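Local coordinates for protein monomethylamine methyltransferase MtmB1 (Methanosarcina barkeri, PDB 1NTH) that catalyses the transfer of the methyl group of monomethylamine to the corrinoid cofactor of its partner protein MtmC in methanogenesis from methylamine, at residues 124-129 / 151-156; 145-150 / 376-381; 113-118 / 360-365; 332-337 / 350-355; 383-388 / 442-447. All coordinates share one frame; numbering follows the deposited sequence.

Contact 1: 124-129 / 151-156; sequences PIVQGG and KEVDTI
Val126 and Asp154 clasp each other where two neighbouring parallel strands of the TIM barrel, 125-128 and 155-156, come together. The tight part is the backbone of Val126. Val126 O accepts two amides, from Asp154 N at 2.7 Å, lying in the carbonyl plane, and from Thr155 N, tilted out of it. Val126 N gives a nearly straight bond (178°) to Asp154 OD2 at 2.8 Å, which uses the anti lone pair of the carboxylate, so a side chain stands in for a strand acceptor just ahead of the regular pairing. CB of Val126 is pressed to 3.2 Å from Glu152 O, and both methyls flank that oxygen. Further along, Gly128 N bonds to Thr155 O and continues the parallel ladder; a side chain on Gly128 would run tightly against Val153 CG2. The looser side lies at the start of strand 125-128, where Ile125 and Asp154 are only partly buried. There Ile125 CG2 meets Asp154 CB at 3.8 Å, the two side chains crossing at about a right angle, and a water 2.6 Å from Asp154 OD2 bridges it to Pro124 O. On the face of the sheet that carries Gln127 and Thr155, the extended Gln127 chain, with OE1 held by Ser365, lays its amide beside the hydroxyl: NE2 donates to Thr155 OG1 at 3.0 Å, with the oxygen 13° out of the amide plane.

Contact 2: 145-150 / 376-381; sequences MSYALE and DKTTGM
With chi1 near -63°, Tyr147 CG stands anti to its carbonyl carbon, and a chi2 of 85° sets the ring so that one face meets Gly380 CA; Ser146 holds OG between its own N and carbonyl carbon, facing the amide of the same glycine. Gly380 CA sits 3.5 Å above the Tyr147 ring plane, offset toward the rim, in a CH-pi contact. Gly380 N donates to Ser146 OG at 3.1 Å, though the bond is bent (138°), and OG also bonds to Val143 O one turn back. The glycine is hemmed in closely: Gly380 CA makes a CH...O contact of 3.5 Å with Ser146 O, and a CB here would collide with that oxygen. The C-terminal part of helix 140-148 thus meets the N-terminus of helix 380-393 in this TIM-barrel protein. Thr379 is the N-cap of the latter, Thr379 OG1 accepting from Met381 N at 3.2 Å and bonding also to Glu382. Beyond the glycine, the phenol oxygen Tyr147 OH rests 3.4 Å from Thr378 CB. At the other end Glu150 brings CG to 4.0 Å from Gly380 O, while its carboxylate turns to a salt bridge with Arg384.

Contact 3: 113-118 / 360-365; sequences VRKRSV and GREILS
Glu362 OE2 accepts the backbone N of Arg116 at 2.7 Å, an almost straight bond (169°) to the anti lone pair of the carboxylate. The other oxygen, OE1, takes Ser330 N, so both ends of this buried acid are held by main-chain amides. Glu362 bends at chi2 (75°), swinging CD toward Arg116, and its CG lies 3.2 Å from Arg114 O. Arg116 replies in the other direction: its chain folds at chi3, and NH1 donates to Arg361 O at 2.8 Å, the oxygen 20° out of the guanidinium plane. NH1 also bonds to Thr357 O in helix 343-359, and NE to Ala122 O, so the guanidinium grips several carbonyls at once. An alanine in place of Arg116 would probably leave Arg361 O, Thr357 O and Ala122 O without this donor. A water joins Arg114 O to Glu362 O, and beyond it Val113 CG1 packs on Ile363 CD1 at 4.1 Å, the two side chains crossing at about a right angle. Gly360, with positive phi, ends helix 343-359 in a Schellman motif. The contact thus ties segment 113-118 to the helix-to-strand turn of a beta-alpha-beta unit, at the entry to barrel strand 363-366.

Contact 4: 332-337 / 350-355; sequences NQYYPC and SAQSIT
Tyr334 and Gln352 lie one over the other in the beta-alpha-beta unit of the TIM barrel, where strand 330-333 runs out into its loop and helix 343-359 packs back against it. Stacking comes first. The Tyr334 ring and the Gln352 amide are 7° from parallel, with Gln352 NE2 3.5 Å above the ring plane and offset toward the rim. Gln352 CG adds a CH-pi contact over the same face, 4.0 Å from the Tyr334 ring centroid, and Gln352 CB meets Tyr334 CE2 at 3.5 Å. The glutamine sets out toward the ring with CG anti to the backbone N (chi1 -168°), and its chain stays extended beyond. An alanine in place of Tyr334 would probably leave the flat Gln352 amide without its stacking surface and more able to turn. The polar contacts hold both ends of the same amide. Gln352 NE2 donates to Gln333 O at 2.7 Å, nearly straight, with the oxygen in the amide plane but the donor standing well above the plane of the carbonyl; Gln352 OE1 takes Thr306 OG1. Asn332 ND2 also comes close to Gln352 NE2, but these are two donors that cannot bond to each other, and Asn332 ND2 bonds instead to Asp356. At the far end of the ring, Tyr334 OH lies 3.1 Å from Ser353 CA.

Contact 5: 383-388 / 442-447; sequences ARMMGE and QVYDGA
Met385 lays its terminal methyl on the ring of Tyr444: CE stands 3.5 Å above the plane, over its centre. The methionine has CG anti to the backbone N (chi1 -176°), and bends at chi2 and chi3 then curl the chain over the ring. Met385 SD lies obliquely 4.5 Å from the Tyr444 ring centroid, a Met-aromatic contact that accompanies the CH-pi contact of the methyl. Met385 CE also touches Ala447 CB at 4.0 Å, one turn farther along the helix of Tyr444. Segments 383-388 of helix 380-393 and 442-447 of the C-terminal helix 438-454 run roughly parallel in this TIM-barrel protein, 25° apart with axes 11.8 Å from each other, a wide spacing bridged by the tyrosine as it reaches across. At its tip Tyr444 OH donates to Glu388 OE1 at 2.7 Å, on the anti lone pair, with the carboxylate turned only 13° from the ring plane. Glu388 OE2 is held in turn by Arg391 and Arg448, charges that would probably help keep the acid ionised. Beside the hydroxyl passes the aliphatic part of Arg384, CG and CD each 3.4 Å from Tyr444 OH; its guanidinium pairs with Glu150 and extends to backbone oxygens of Phe3 and Arg4 of a second subunit.

All five contacts are mainly buried, but their chemistry changes with place. Contacts 1, 3 and 4 reach the parallel barrel sheet: strand 363-366 lies between strands 125-128 and 330-333, so backbone bonds connect contact 3 to both others. Contact 1 relies mostly on backbone bonds, with a carboxylate standing in for one acceptor, contact 3 on charged side chains gripping backbone atoms at a strand entry, and contact 4 on an amide-ring stack between strand and helix. Contacts 2 and 5 lie farther out and share helix 380-393; aromatic rings dominate both. Contacts 1, 2, 3 and 5 also touch a second subunit, whereas contact 4, nearest the chain's centre, meets none.

Contact 1: 124-129 / 151-156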
# COMPACT_ATOMS: atom_id res chain seq x y z
N PRO A 124 0.12 -21.53 24.82
CA PRO A 124 -0.14 -20.09 24.72
C PRO A 124 0.89 -19.45 23.79
O PRO A 124 1.89 -20.08 23.42
CB PRO A 124 -0.01 -19.61 26.16
CG PRO A 124 0.95 -20.58 26.77
CD PRO A 124 0.48 -21.90 26.20
N ILE A 125 0.63 -18.21 23.41
CA ILE A 125 1.54 -17.46 22.56
C ILE A 125 2.71 -17.00 23.43
O ILE A 125 2.50 -16.52 24.55
CB ILE A 125 0.83 -16.22 21.96
CG1 ILE A 125 -0.24 -16.67 20.96
CG2 ILE A 125 1.85 -15.28 21.31
CD1 ILE A 125 0.30 -17.54 19.84
N VAL A 126 3.92 -17.16 22.92
CA VAL A 126 5.11 -16.76 23.66
C VAL A 126 5.60 -15.40 23.18
O VAL A 126 6.11 -15.27 22.06
CB VAL A 126 6.24 -17.80 23.49
CG1 VAL A 126 7.50 -17.35 24.22
CG2 VAL A 126 5.78 -19.15 24.03
N GLN A 127 5.41 -14.39 24.01
CA GLN A 127 5.84 -13.04 23.69
C GLN A 127 7.14 -12.80 24.45
O GLN A 127 7.13 -12.52 25.65
CB GLN A 127 4.77 -12.03 24.13
CG GLN A 127 5.12 -10.58 23.84
CD GLN A 127 3.89 -9.70 23.81
OE1 GLN A 127 3.49 -9.13 24.83
NE2 GLN A 127 3.28 -9.61 22.64
N GLY A 128 8.26 -12.93 23.75
CA GLY A 128 9.55 -12.78 24.39
C GLY A 128 10.28 -11.49 24.11
O GLY A 128 10.20 -10.93 23.01
N GLY A 129 11.00 -11.01 25.11
CA GLY A 129 11.76 -9.79 24.94
C GLY A 129 12.26 -9.28 26.27
O GLY A 129 12.02 -9.91 27.31
N LYS A 151 13.02 -20.08 18.12
CA LYS A 151 11.77 -20.54 17.51
C LYS A 151 10.64 -20.59 18.53
O LYS A 151 9.46 -20.58 18.16
CB LYS A 151 11.95 -21.92 16.86
CG LYS A 151 12.65 -21.86 15.52
CD LYS A 151 12.56 -23.18 14.78
CE LYS A 151 13.07 -23.03 13.35
NZ LYS A 151 12.90 -24.28 12.58
N GLU A 152 10.99 -20.66 19.81
CA GLU A 152 10.00 -20.70 20.89
C GLU A 152 9.21 -19.39 20.96
O GLU A 152 8.05 -19.38 21.38
CB GLU A 152 10.69 -20.91 22.24
CG GLU A 152 11.12 -22.33 22.55
CD GLU A 152 9.94 -23.28 22.73
OE1 GLU A 152 8.89 -22.84 23.23
OE2 GLU A 152 10.08 -24.47 22.37
N VAL A 153 9.84 -18.30 20.56
CA VAL A 153 9.22 -16.98 20.62
C VAL A 153 8.34 -16.66 19.40
O VAL A 153 8.76 -16.84 18.26
CB VAL A 153 10.31 -15.89 20.79
CG1 VAL A 153 9.68 -14.50 20.87
CG2 VAL A 153 11.12 -16.16 22.06
N ASP A 154 7.12 -16.19 19.68
CA ASP A 154 6.14 -15.85 18.64
C ASP A 154 6.09 -14.36 18.31
O ASP A 154 5.97 -13.98 17.14
CB ASP A 154 4.74 -16.30 19.07
CG ASP A 154 4.63 -17.79 19.22
OD1 ASP A 154 4.91 -18.51 18.23
OD2 ASP A 154 4.26 -18.26 20.32
N THR A 155 6.14 -13.53 19.34
CA THR A 155 6.11 -12.07 19.19
C THR A 155 7.15 -11.49 20.13
O THR A 155 7.69 -12.20 20.98
CB THR A 155 4.72 -11.49 19.57
OG1 THR A 155 4.45 -11.76 20.95
CG2 THR A 155 3.63 -12.11 18.71
N ILE A 156 7.44 -10.20 19.97
CA ILE A 156 8.45 -9.55 20.80
C ILE A 156 7.84 -8.52 21.75
O ILE A 156 6.94 -7.77 21.37
CB ILE A 156 9.48 -8.78 19.93
CG1 ILE A 156 10.17 -9.73 18.94
CG2 ILE A 156 10.50 -8.07 20.83
CD1 ILE A 156 10.99 -10.83 19.59
O HOH W 1 3.24 -20.54 21.13

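Contact 2: 145-150 / 376-381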
# COMPACT_ATOMS: atom_id res chain seq x y z
N MET A 145 17.41 -9.44 19.00
CA MET A 145 17.62 -10.53 18.06
C MET A 145 17.72 -11.85 18.82
O MET A 145 17.35 -12.89 18.29
CB MET A 145 18.89 -10.29 17.23
CG MET A 145 18.84 -10.96 15.86
SD MET A 145 20.34 -10.77 14.88
CE MET A 145 20.53 -8.99 14.84
N SER A 146 18.22 -11.80 20.05
CA SER A 146 18.36 -13.03 20.83
C SER A 146 17.01 -13.69 21.10
O SER A 146 16.95 -14.87 21.44
CB SER A 146 19.10 -12.77 22.15
OG SER A 146 18.28 -12.16 23.12
N TYR A 147 15.93 -12.93 20.95
CA TYR A 147 14.59 -13.48 21.16
C TYR A 147 14.02 -13.93 19.82
O TYR A 147 13.43 -15.01 19.73
CB TYR A 147 13.65 -12.45 21.79
CG TYR A 147 14.08 -12.02 23.17
CD1 TYR A 147 15.00 -11.00 23.34
CD2 TYR A 147 13.56 -12.64 24.30
CE1 TYR A 147 15.41 -10.59 24.61
CE2 TYR A 147 13.95 -12.25 25.58
CZ TYR A 147 14.87 -11.22 25.72
OH TYR A 147 15.25 -10.80 26.98
N ALA A 148 14.20 -13.11 18.79
CA ALA A 148 13.69 -13.44 17.46
C ALA A 148 14.34 -14.71 16.92
O ALA A 148 13.72 -15.45 16.16
CB ALA A 148 13.92 -12.28 16.50
N LEU A 149 15.58 -14.96 17.32
CA LEU A 149 16.30 -16.15 16.86
C LEU A 149 15.79 -17.43 17.51
O LEU A 149 16.11 -18.53 17.06
CB LEU A 149 17.80 -15.99 17.14
CG LEU A 149 18.54 -15.00 16.23
CD1 LEU A 149 19.94 -14.74 16.78
CD2 LEU A 149 18.60 -15.55 14.81
N GLU A 150 15.00 -17.29 18.57
CA GLU A 150 14.43 -18.45 19.27
C GLU A 150 13.11 -18.86 18.63
O GLU A 150 12.17 -18.07 18.60
CB GLU A 150 14.19 -18.12 20.74
CG GLU A 150 15.44 -17.90 21.58
CD GLU A 150 16.28 -19.15 21.71
OE1 GLU A 150 15.70 -20.26 21.73
OE2 GLU A 150 17.52 -19.03 21.82
N ASP A 376 20.64 -4.22 30.64
CA ASP A 376 21.10 -5.37 29.85
C ASP A 376 20.98 -6.75 30.49
O ASP A 376 21.53 -7.72 29.96
CB ASP A 376 22.55 -5.14 29.39
CG ASP A 376 22.69 -3.90 28.52
OD1 ASP A 376 21.73 -3.57 27.79
OD2 ASP A 376 23.77 -3.27 28.55
N LYS A 377 20.26 -6.86 31.60
CA LYS A 377 20.11 -8.17 32.23
C LYS A 377 18.85 -8.93 31.84
O LYS A 377 18.02 -9.27 32.68
CB LYS A 377 20.22 -8.06 33.75
CG LYS A 377 21.65 -7.79 34.22
CD LYS A 377 21.88 -8.17 35.67
CE LYS A 377 23.35 -8.00 36.04
NZ LYS A 377 23.64 -8.44 37.44
N THR A 378 18.72 -9.19 30.54
CA THR A 378 17.60 -9.94 29.97
C THR A 378 18.11 -10.56 28.68
O THR A 378 18.76 -9.89 27.88
CB THR A 378 16.39 -9.04 29.61
OG1 THR A 378 16.79 -8.06 28.65
CG2 THR A 378 15.83 -8.35 30.85
N THR A 379 17.84 -11.85 28.47
CA THR A 379 18.27 -12.51 27.23
C THR A 379 17.22 -13.50 26.75
O THR A 379 16.35 -13.93 27.51
CB THR A 379 19.59 -13.28 27.40
OG1 THR A 379 19.31 -14.58 27.95
CG2 THR A 379 20.55 -12.53 28.32
N GLY A 380 17.32 -13.87 25.48
CA GLY A 380 16.38 -14.81 24.89
C GLY A 380 16.33 -16.17 25.55
O GLY A 380 15.35 -16.90 25.41
N MET A 381 17.39 -16.54 26.27
CA MET A 381 17.42 -17.84 26.94
C MET A 381 16.28 -17.99 27.95
O MET A 381 15.71 -19.07 28.09
CB MET A 381 18.75 -18.06 27.65
CG MET A 381 19.90 -18.44 26.73
SD MET A 381 19.70 -20.08 25.97
CE MET A 381 20.53 -21.13 27.18

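Contact 3: 113-118 / 360-365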
# COMPACT_ATOMS: atom_id res chain seq x y z
N VAL A 113 -4.10 -15.36 17.79
CA VAL A 113 -4.32 -15.39 19.23
C VAL A 113 -5.78 -15.74 19.45
O VAL A 113 -6.67 -14.97 19.10
CB VAL A 113 -4.03 -14.02 19.88
CG1 VAL A 113 -4.23 -14.11 21.40
CG2 VAL A 113 -2.61 -13.58 19.56
N ARG A 114 -6.02 -16.93 20.00
CA ARG A 114 -7.37 -17.40 20.27
C ARG A 114 -7.51 -17.81 21.73
O ARG A 114 -6.51 -18.06 22.41
CB ARG A 114 -7.71 -18.58 19.35
CG ARG A 114 -7.59 -18.23 17.86
CD ARG A 114 -8.20 -19.31 16.97
NE ARG A 114 -8.14 -18.95 15.55
CZ ARG A 114 -7.22 -19.41 14.70
NH1 ARG A 114 -6.28 -20.25 15.11
NH2 ARG A 114 -7.25 -19.03 13.43
N LYS A 115 -8.74 -17.87 22.22
CA LYS A 115 -8.97 -18.21 23.62
C LYS A 115 -8.48 -19.59 24.06
O LYS A 115 -8.56 -20.57 23.30
CB LYS A 115 -10.46 -18.09 23.96
CG LYS A 115 -10.76 -18.38 25.43
CD LYS A 115 -12.23 -18.28 25.78
CE LYS A 115 -12.45 -18.58 27.26
NZ LYS A 115 -13.89 -18.50 27.64
N ARG A 116 -7.97 -19.65 25.29
CA ARG A 116 -7.51 -20.90 25.88
C ARG A 116 -8.31 -21.12 27.16
O ARG A 116 -8.64 -20.16 27.86
CB ARG A 116 -6.02 -20.85 26.25
CG ARG A 116 -5.07 -20.88 25.07
CD ARG A 116 -3.61 -20.99 25.53
NE ARG A 116 -3.30 -22.28 26.15
CZ ARG A 116 -3.11 -22.47 27.45
NH1 ARG A 116 -3.20 -21.45 28.30
NH2 ARG A 116 -2.83 -23.69 27.91
N SER A 117 -8.62 -22.37 27.47
CA SER A 117 -9.36 -22.68 28.68
C SER A 117 -8.37 -23.19 29.71
O SER A 117 -7.20 -23.40 29.41
CB SER A 117 -10.41 -23.75 28.39
OG SER A 117 -9.81 -24.95 27.94
N VAL A 118 -8.84 -23.39 30.94
CA VAL A 118 -7.99 -23.92 31.99
C VAL A 118 -7.54 -25.31 31.54
O VAL A 118 -8.35 -26.10 31.07
CB VAL A 118 -8.76 -24.03 33.32
CG1 VAL A 118 -7.92 -24.74 34.36
CG2 VAL A 118 -9.16 -22.64 33.80
N GLY A 360 -4.87 -20.93 31.89
CA GLY A 360 -5.58 -20.46 30.71
C GLY A 360 -5.14 -19.17 30.04
O GLY A 360 -5.90 -18.61 29.25
N ARG A 361 -3.94 -18.67 30.33
CA ARG A 361 -3.48 -17.44 29.70
C ARG A 361 -3.26 -17.66 28.21
O ARG A 361 -2.78 -18.72 27.80
CB ARG A 361 -2.15 -16.97 30.32
CG ARG A 361 -2.24 -16.54 31.78
CD ARG A 361 -2.96 -15.21 31.95
NE ARG A 361 -3.07 -14.88 33.37
CZ ARG A 361 -3.71 -13.82 33.85
NH1 ARG A 361 -4.32 -12.96 33.04
NH2 ARG A 361 -3.78 -13.63 35.17
N GLU A 362 -3.60 -16.66 27.40
CA GLU A 362 -3.40 -16.77 25.96
C GLU A 362 -2.01 -16.32 25.56
O GLU A 362 -1.46 -16.79 24.57
CB GLU A 362 -4.43 -15.93 25.20
CG GLU A 362 -5.83 -16.53 25.12
CD GLU A 362 -6.61 -16.44 26.42
OE1 GLU A 362 -6.41 -15.47 27.18
OE2 GLU A 362 -7.45 -17.33 26.66
N ILE A 363 -1.44 -15.39 26.33
CA ILE A 363 -0.12 -14.86 26.04
C ILE A 363 0.80 -14.80 27.26
O ILE A 363 0.37 -14.42 28.35
CB ILE A 363 -0.23 -13.43 25.46
CG1 ILE A 363 -1.06 -13.45 24.16
CG2 ILE A 363 1.16 -12.85 25.20
CD1 ILE A 363 -1.38 -12.07 23.61
N LEU A 364 2.06 -15.19 27.07
CA LEU A 364 3.06 -15.14 28.13
C LEU A 364 4.05 -14.06 27.68
O LEU A 364 4.66 -14.19 26.62
CB LEU A 364 3.79 -16.48 28.26
CG LEU A 364 2.92 -17.74 28.37
CD1 LEU A 364 3.82 -18.95 28.62
CD2 LEU A 364 1.92 -17.57 29.49
N SER A 365 4.20 -13.00 28.48
CA SER A 365 5.09 -11.90 28.11
C SER A 365 6.27 -11.80 29.08
O SER A 365 6.13 -11.32 30.20
CB SER A 365 4.29 -10.59 28.12
OG SER A 365 4.95 -9.56 27.40
O HOH W 2 -3.59 -18.30 22.60

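Contact 4: 332-337 / 350-355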
# COMPACT_ATOMS: atom_id res chain seq x y z
N ASN A 332 0.09 -12.72 30.97
CA ASN A 332 0.74 -12.39 32.24
C ASN A 332 2.18 -12.01 31.93
O ASN A 332 2.78 -12.53 30.99
CB ASN A 332 0.67 -13.58 33.21
CG ASN A 332 0.87 -13.15 34.66
OD1 ASN A 332 0.94 -11.96 34.96
ND2 ASN A 332 0.95 -14.12 35.56
N GLN A 333 2.74 -11.11 32.74
CA GLN A 333 4.10 -10.61 32.56
C GLN A 333 5.04 -11.19 33.62
O GLN A 333 4.63 -11.44 34.76
CB GLN A 333 4.13 -9.09 32.60
CG GLN A 333 3.41 -8.46 33.76
CD GLN A 333 3.31 -6.95 33.64
OE1 GLN A 333 4.30 -6.24 33.80
NE2 GLN A 333 2.12 -6.46 33.35
N TYR A 334 6.29 -11.39 33.23
CA TYR A 334 7.31 -12.03 34.07
C TYR A 334 8.41 -11.16 34.70
O TYR A 334 9.20 -10.55 33.98
CB TYR A 334 8.00 -13.13 33.24
CG TYR A 334 7.08 -14.26 32.84
CD1 TYR A 334 5.89 -14.03 32.15
CD2 TYR A 334 7.38 -15.57 33.21
CE1 TYR A 334 5.02 -15.07 31.85
CE2 TYR A 334 6.52 -16.62 32.91
CZ TYR A 334 5.34 -16.36 32.23
OH TYR A 334 4.46 -17.40 31.99
N TYR A 335 8.45 -11.15 36.03
CA TYR A 335 9.45 -10.41 36.80
C TYR A 335 10.15 -11.29 37.83
O TYR A 335 9.77 -11.31 39.00
CB TYR A 335 8.83 -9.22 37.53
CG TYR A 335 8.60 -8.01 36.66
CD1 TYR A 335 7.39 -7.81 36.00
CD2 TYR A 335 9.59 -7.03 36.53
CE1 TYR A 335 7.17 -6.67 35.23
CE2 TYR A 335 9.38 -5.89 35.77
CZ TYR A 335 8.16 -5.71 35.13
OH TYR A 335 7.94 -4.56 34.41
N PRO A 336 11.17 -12.05 37.41
CA PRO A 336 11.88 -12.92 38.37
C PRO A 336 12.82 -12.07 39.23
O PRO A 336 13.21 -10.97 38.84
CB PRO A 336 12.68 -13.86 37.47
CG PRO A 336 11.94 -13.81 36.15
CD PRO A 336 11.57 -12.37 36.03
N CYS A 337 13.18 -12.59 40.40
CA CYS A 337 14.10 -11.88 41.30
C CYS A 337 15.53 -12.02 40.80
O CYS A 337 16.29 -11.05 40.78
CB CYS A 337 14.03 -12.46 42.72
SG CYS A 337 12.51 -12.14 43.62
N SER A 350 9.94 -20.47 35.14
CA SER A 350 9.28 -21.74 34.86
C SER A 350 8.02 -21.90 35.70
O SER A 350 6.98 -22.33 35.20
CB SER A 350 10.23 -22.91 35.12
OG SER A 350 11.29 -22.92 34.19
N ALA A 351 8.11 -21.57 36.99
CA ALA A 351 6.96 -21.69 37.87
C ALA A 351 5.82 -20.83 37.33
O ALA A 351 4.66 -21.24 37.35
CB ALA A 351 7.32 -21.25 39.28
N GLN A 352 6.14 -19.63 36.85
CA GLN A 352 5.10 -18.76 36.33
C GLN A 352 4.54 -19.27 35.01
O GLN A 352 3.35 -19.15 34.75
CB GLN A 352 5.60 -17.33 36.17
CG GLN A 352 4.46 -16.36 35.92
CD GLN A 352 4.90 -14.92 35.91
OE1 GLN A 352 5.89 -14.55 36.54
NE2 GLN A 352 4.16 -14.08 35.19
N SER A 353 5.41 -19.84 34.17
CA SER A 353 4.95 -20.37 32.89
C SER A 353 4.00 -21.54 33.13
O SER A 353 3.00 -21.70 32.42
CB SER A 353 6.15 -20.83 32.05
OG SER A 353 5.72 -21.34 30.80
N ILE A 354 4.29 -22.36 34.13
CA ILE A 354 3.43 -23.49 34.45
C ILE A 354 2.07 -22.96 34.90
O ILE A 354 1.02 -23.40 34.42
CB ILE A 354 4.03 -24.36 35.58
CG1 ILE A 354 5.28 -25.07 35.07
CG2 ILE A 354 2.99 -25.35 36.10
CD1 ILE A 354 6.10 -25.75 36.17
N THR A 355 2.09 -21.98 35.80
CA THR A 355 0.87 -21.38 36.33
C THR A 355 0.04 -20.71 35.24
O THR A 355 -1.17 -20.94 35.14
CB THR A 355 1.20 -20.34 37.41
OG1 THR A 355 1.98 -20.95 38.44
CG2 THR A 355 -0.08 -19.76 38.00

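Contact 5: 383-388 / 442-447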
# COMPACT_ATOMS: atom_id res chain seq x y z
N ALA A 383 13.37 -16.59 27.75
CA ALA A 383 12.14 -16.74 26.98
C ALA A 383 12.05 -18.16 26.42
O ALA A 383 10.96 -18.71 26.27
CB ALA A 383 12.09 -15.72 25.84
N ARG A 384 13.20 -18.75 26.10
CA ARG A 384 13.21 -20.11 25.58
C ARG A 384 12.66 -21.05 26.65
O ARG A 384 11.85 -21.93 26.36
CB ARG A 384 14.63 -20.54 25.20
CG ARG A 384 14.69 -21.96 24.65
CD ARG A 384 16.10 -22.52 24.63
NE ARG A 384 16.99 -21.78 23.73
CZ ARG A 384 18.26 -22.09 23.52
NH1 ARG A 384 18.80 -23.13 24.15
NH2 ARG A 384 19.00 -21.37 22.69
N MET A 385 13.10 -20.87 27.90
CA MET A 385 12.63 -21.72 28.98
C MET A 385 11.14 -21.51 29.20
O MET A 385 10.38 -22.46 29.38
CB MET A 385 13.39 -21.41 30.27
CG MET A 385 13.03 -22.34 31.43
SD MET A 385 13.43 -24.08 31.11
CE MET A 385 15.15 -24.12 31.59
N MET A 386 10.72 -20.24 29.16
CA MET A 386 9.31 -19.90 29.34
C MET A 386 8.48 -20.66 28.32
O MET A 386 7.44 -21.23 28.65
CB MET A 386 9.13 -18.38 29.18
CG MET A 386 7.71 -17.88 29.38
SD MET A 386 7.61 -16.06 29.28
CE MET A 386 7.75 -15.80 27.51
N GLY A 387 8.96 -20.70 27.08
CA GLY A 387 8.25 -21.39 26.02
C GLY A 387 8.26 -22.91 26.13
O GLY A 387 7.23 -23.55 25.92
N GLU A 388 9.42 -23.49 26.45
CA GLU A 388 9.50 -24.94 26.58
C GLU A 388 8.63 -25.45 27.72
O GLU A 388 7.98 -26.49 27.61
CB GLU A 388 10.95 -25.38 26.83
CG GLU A 388 11.82 -25.36 25.59
CD GLU A 388 12.86 -26.47 25.59
OE1 GLU A 388 13.89 -26.33 26.28
OE2 GLU A 388 12.62 -27.49 24.92
N GLN A 442 24.75 -24.72 30.06
CA GLN A 442 24.89 -25.69 31.15
C GLN A 442 23.91 -25.36 32.27
O GLN A 442 23.30 -26.25 32.86
CB GLN A 442 26.32 -25.68 31.69
CG GLN A 442 27.35 -26.25 30.73
CD GLN A 442 28.77 -26.17 31.28
OE1 GLN A 442 28.97 -26.06 32.48
NE2 GLN A 442 29.75 -26.23 30.38
N VAL A 443 23.75 -24.07 32.56
CA VAL A 443 22.83 -23.62 33.60
C VAL A 443 21.41 -24.01 33.18
O VAL A 443 20.62 -24.49 33.99
CB VAL A 443 22.90 -22.09 33.79
CG1 VAL A 443 21.79 -21.62 34.72
CG2 VAL A 443 24.25 -21.71 34.37
N TYR A 444 21.10 -23.80 31.91
CA TYR A 444 19.79 -24.12 31.36
C TYR A 444 19.51 -25.61 31.53
O TYR A 444 18.44 -26.00 31.99
CB TYR A 444 19.75 -23.76 29.87
CG TYR A 444 18.38 -23.83 29.22
CD1 TYR A 444 17.57 -22.70 29.12
CD2 TYR A 444 17.90 -25.03 28.70
CE1 TYR A 444 16.32 -22.76 28.50
CE2 TYR A 444 16.64 -25.10 28.08
CZ TYR A 444 15.86 -23.96 27.98
OH TYR A 444 14.64 -24.02 27.36
N ASP A 445 20.48 -26.45 31.18
CA ASP A 445 20.32 -27.89 31.31
C ASP A 445 20.05 -28.29 32.75
O ASP A 445 19.20 -29.15 33.02
CB ASP A 445 21.56 -28.63 30.81
CG ASP A 445 21.77 -28.49 29.33
OD1 ASP A 445 20.76 -28.38 28.60
OD2 ASP A 445 22.93 -28.49 28.88
N GLY A 446 20.77 -27.68 33.68
CA GLY A 446 20.58 -27.99 35.09
C GLY A 446 19.17 -27.70 35.56
O GLY A 446 18.57 -28.50 36.27
N ALA A 447 18.65 -26.55 35.15
CA ALA A 447 17.30 -26.15 35.54
C ALA A 447 16.26 -27.08 34.92
O ALA A 447 15.31 -27.49 35.58
CB ALA A 447 17.04 -24.71 35.12